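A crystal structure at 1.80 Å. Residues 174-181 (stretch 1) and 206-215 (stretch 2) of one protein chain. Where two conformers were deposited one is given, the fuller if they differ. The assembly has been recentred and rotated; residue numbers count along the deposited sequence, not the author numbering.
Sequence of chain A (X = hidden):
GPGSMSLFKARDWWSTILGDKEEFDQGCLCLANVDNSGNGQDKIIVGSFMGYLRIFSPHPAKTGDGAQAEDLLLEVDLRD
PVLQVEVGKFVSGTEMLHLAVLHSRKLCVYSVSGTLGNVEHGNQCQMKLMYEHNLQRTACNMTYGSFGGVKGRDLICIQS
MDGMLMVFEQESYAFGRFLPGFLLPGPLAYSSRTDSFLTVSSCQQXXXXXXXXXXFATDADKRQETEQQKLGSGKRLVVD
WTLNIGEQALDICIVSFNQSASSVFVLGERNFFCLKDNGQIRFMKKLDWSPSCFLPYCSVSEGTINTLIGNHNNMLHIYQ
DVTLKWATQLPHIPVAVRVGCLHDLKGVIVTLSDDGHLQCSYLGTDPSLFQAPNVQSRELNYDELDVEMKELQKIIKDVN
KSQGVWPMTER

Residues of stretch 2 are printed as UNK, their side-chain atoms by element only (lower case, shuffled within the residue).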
# COMPACT_ATOMS: atom_id res chain seq x y z
N ALA A 174 -11.52 -14.11 -13.84
CA ALA A 174 -12.60 -13.49 -14.59
C ALA A 174 -12.20 -13.23 -16.04
O ALA A 174 -12.75 -13.82 -16.96
CB ALA A 174 -13.02 -12.18 -13.92
N PHE A 175 -11.22 -12.36 -16.25
CA PHE A 175 -10.79 -12.02 -17.60
C PHE A 175 -9.47 -11.26 -17.59
O PHE A 175 -8.98 -10.86 -16.52
CB PHE A 175 -11.86 -11.18 -18.32
CG PHE A 175 -12.18 -9.89 -17.61
CD1 PHE A 175 -11.38 -8.76 -17.78
CD2 PHE A 175 -13.26 -9.80 -16.75
CE1 PHE A 175 -11.67 -7.58 -17.12
CE2 PHE A 175 -13.56 -8.62 -16.08
CZ PHE A 175 -12.75 -7.51 -16.27
N GLY A 176 -8.91 -11.05 -18.77
CA GLY A 176 -7.69 -10.26 -18.93
C GLY A 176 -7.76 -9.34 -20.13
O GLY A 176 -8.29 -9.71 -21.18
N ARG A 177 -7.23 -8.12 -19.99
CA ARG A 177 -7.25 -7.11 -21.05
C ARG A 177 -5.91 -6.42 -21.16
O ARG A 177 -5.35 -6.00 -20.15
CB ARG A 177 -8.33 -6.06 -20.78
CG ARG A 177 -9.72 -6.61 -20.52
CD ARG A 177 -10.38 -7.12 -21.79
NE ARG A 177 -11.72 -7.62 -21.51
CZ ARG A 177 -12.07 -8.90 -21.56
NH1 ARG A 177 -11.19 -9.84 -21.91
NH2 ARG A 177 -13.32 -9.25 -21.29
N PHE A 178 -5.39 -6.28 -22.38
CA PHE A 178 -4.17 -5.50 -22.59
C PHE A 178 -4.44 -4.01 -22.61
O PHE A 178 -5.33 -3.55 -23.32
CB PHE A 178 -3.49 -5.88 -23.91
CG PHE A 178 -2.82 -7.22 -23.89
CD1 PHE A 178 -1.71 -7.44 -23.08
CD2 PHE A 178 -3.27 -8.25 -24.70
CE1 PHE A 178 -1.08 -8.67 -23.06
CE2 PHE A 178 -2.64 -9.48 -24.69
CZ PHE A 178 -1.55 -9.69 -23.88
N LEU A 179 -3.65 -3.26 -21.85
CA LEU A 179 -3.65 -1.79 -21.90
C LEU A 179 -3.08 -1.24 -23.21
O LEU A 179 -2.02 -1.66 -23.64
CB LEU A 179 -2.81 -1.22 -20.77
CG LEU A 179 -3.34 -1.46 -19.35
CD1 LEU A 179 -2.35 -0.91 -18.35
CD2 LEU A 179 -4.68 -0.79 -19.20
N PRO A 180 -3.77 -0.25 -23.80
CA PRO A 180 -3.19 0.46 -24.94
C PRO A 180 -2.21 1.53 -24.46
O PRO A 180 -2.23 1.92 -23.28
CB PRO A 180 -4.42 1.07 -25.62
CG PRO A 180 -5.35 1.35 -24.48
CD PRO A 180 -5.11 0.26 -23.45
N GLY A 181 -1.34 1.98 -25.37
CA GLY A 181 -0.38 3.04 -25.07
C GLY A 181 0.60 2.63 -24.00
O GLY A 181 1.03 3.45 -23.17
N UNK A 206 -1.48 9.99 -16.81
CA UNK A 206 -2.38 9.35 -15.87
C UNK A 206 -3.61 8.89 -16.65
O UNK A 206 -4.20 9.68 -17.37
c UNK A 206 -1.59 10.81 -13.97
c UNK A 206 -2.81 10.29 -14.73
c UNK A 206 -3.73 9.56 -13.76
N UNK A 207 -3.98 7.63 -16.51
CA UNK A 207 -5.08 7.06 -17.28
C UNK A 207 -6.10 6.39 -16.38
O UNK A 207 -5.74 5.73 -15.42
o UNK A 207 -3.14 4.39 -19.96
o UNK A 207 -2.45 6.04 -21.25
c UNK A 207 -4.55 6.05 -18.29
c UNK A 207 -3.47 6.60 -19.18
c UNK A 207 -2.98 5.60 -20.20
N UNK A 208 -7.38 6.58 -16.70
CA UNK A 208 -8.45 5.97 -15.94
C UNK A 208 -9.29 5.10 -16.87
O UNK A 208 -9.77 5.57 -17.90
c UNK A 208 -9.33 7.04 -15.28
o UNK A 208 -10.39 6.46 -14.53
N UNK A 209 -9.47 3.84 -16.49
CA UNK A 209 -10.26 2.89 -17.26
C UNK A 209 -11.46 2.39 -16.46
O UNK A 209 -11.28 1.83 -15.39
c UNK A 209 -6.11 2.66 -20.23
c UNK A 209 -7.02 2.35 -18.04
c UNK A 209 -8.40 2.01 -19.96
c UNK A 209 -5.95 2.67 -18.86
o UNK A 209 -5.03 2.98 -21.03
c UNK A 209 -8.26 2.02 -18.57
c UNK A 209 -7.33 2.33 -20.79
c UNK A 209 -9.41 1.68 -17.67
N UNK A 210 -12.66 2.56 -17.00
CA UNK A 210 -13.87 2.05 -16.35
C UNK A 210 -13.86 0.53 -16.30
O UNK A 210 -13.55 -0.13 -17.30
n UNK A 210 -16.85 3.28 -14.38
c UNK A 210 -16.90 4.56 -15.16
c UNK A 210 -15.12 2.53 -17.09
c UNK A 210 -16.74 4.41 -16.68
c UNK A 210 -15.32 4.04 -17.07
N UNK A 211 -14.20 -0.03 -15.13
CA UNK A 211 -14.24 -1.47 -14.97
C UNK A 211 -15.14 -2.17 -15.99
O UNK A 211 -14.76 -3.19 -16.58
c UNK A 211 -14.70 -1.86 -13.57
c UNK A 211 -16.07 -5.38 -13.16
c UNK A 211 -13.68 -5.47 -13.11
c UNK A 211 -14.78 -3.35 -13.39
c UNK A 211 -14.90 -6.10 -13.05
o UNK A 211 -14.93 -7.47 -12.89
c UNK A 211 -13.63 -4.11 -13.28
c UNK A 211 -16.01 -4.00 -13.33
N UNK A 212 -16.34 -1.64 -16.20
CA UNK A 212 -17.28 -2.30 -17.11
C UNK A 212 -16.81 -2.21 -18.56
O UNK A 212 -17.03 -3.14 -19.33
o UNK A 212 -19.53 -4.28 -16.12
c UNK A 212 -19.55 -3.41 -15.25
c UNK A 212 -18.69 -1.71 -16.97
c UNK A 212 -19.32 -1.94 -15.59
n UNK A 212 -19.78 -3.69 -13.97
N UNK A 213 -16.15 -1.11 -18.91
CA UNK A 213 -15.56 -0.99 -20.24
C UNK A 213 -14.48 -2.05 -20.42
O UNK A 213 -14.41 -2.71 -21.45
c UNK A 213 -14.08 0.43 -21.71
c UNK A 213 -14.98 0.42 -20.48
c UNK A 213 -16.10 1.42 -20.63
N UNK A 214 -13.65 -2.23 -19.40
CA UNK A 214 -12.68 -3.33 -19.39
C UNK A 214 -13.35 -4.68 -19.53
O UNK A 214 -12.98 -5.48 -20.38
c UNK A 214 -10.11 -2.05 -16.86
c UNK A 214 -10.57 -2.50 -18.22
c UNK A 214 -9.50 -3.35 -18.86
c UNK A 214 -11.85 -3.30 -18.10
N UNK A 215 -14.35 -4.92 -18.68
CA UNK A 215 -15.06 -6.19 -18.66
C UNK A 215 -15.67 -6.50 -20.02
O UNK A 215 -15.61 -7.64 -20.49
c UNK A 215 -16.14 -6.17 -17.60
O HOH W 1 -1.39 2.36 -20.53
O HOH W 2 -3.12 4.69 -23.40
O HOH W 3 -0.19 5.90 -22.54

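Position 206 carries three carbons, the first bearing the other two, and lies out of reach of stretch 1; this beta-branched pattern is Val-206. Position 207 has three carbons in a row, the third bearing two oxygens. Its CB points toward stretch 1, yet the carboxylate meets the backbone there through water: water 1 donates to one carboxylate oxygen and to Pro-180 O, and water 3 bridges the other to Gly-181 O. This is Glu-207, with water 1 at 2.7 Å from Glu-207 OE1 and 2.9 Å from Pro-180 O, and water 3 at 2.6 Å from Glu-207 OE2 and 2.8 Å from Gly-181 O.

At 208 one carbon is followed by one oxygen, with nothing of stretch 1 nearby: Ser-208. Position 209 shows one carbon and then a six-carbon ring bearing an oxygen. Leu-179 CD2 sits over one face of this ring, 4.0 Å from its centroid, in a CH-pi contact, while Pro-180 CD approaches the ring's oxygen. This is Tyr-209, and Pro-180 CD lies 3.6 Å from Tyr-209 OH. The hydroxyl Tyr-209 OH donates to Glu-207 OE1 at 2.6 Å, tying together two side chains that face stretch 1.

Position 210 has four carbons in a row ending in nitrogen and does not reach stretch 1. It is Lys-210, at the N-cap position of the helix that follows. Position 211 again has one carbon and a six-carbon ring bearing oxygen. Its CB points sideways, but the ring comes nearer, and its oxygen lies at the edge of the Phe-175 ring; the two rings pack obliquely, their planes at 45°. This is Tyr-211, with Tyr-211 OH 3.7 Å from Phe-175 CE2.

Neither 212 nor 213 touches stretch 1. Position 212 has three carbons, the third carrying one oxygen and one nitrogen, the amide of Gln-212; 213 has one carbon bearing two more, Val-213. Position 214 has four carbons forked at the second, and one terminal carbon packs against Arg-177 CB; this is Leu-214, its CD2 3.5 Å from Arg-177 CB. Position 215 has a single side-chain carbon. Its CA lies over one face of the Phe-175 ring, 3.6 Å from Phe-175 CZ, and its CB is 3.9 Å from Phe-175 CE2: Ala-215.

The contact combines three kinds of interaction. Arg-177 directs its guanidinium edge at the helix backbone, with NE donating to Leu-214 O (2.7 Å) and NH2 to Ala-215 O (2.9 Å), while NH1 donates to Gly-176 O (3.0 Å) within its own strand. Phe-175 adds apolar packing against the same helix, whose axis runs nearly perpendicular to the strand. Farther along, Leu-179 and Pro-180 pack on Tyr-209, and water links the neighbouring carboxylate of Glu-207 to the loop backbone.

Stretch 2 (206-215) VESYKYQVLA
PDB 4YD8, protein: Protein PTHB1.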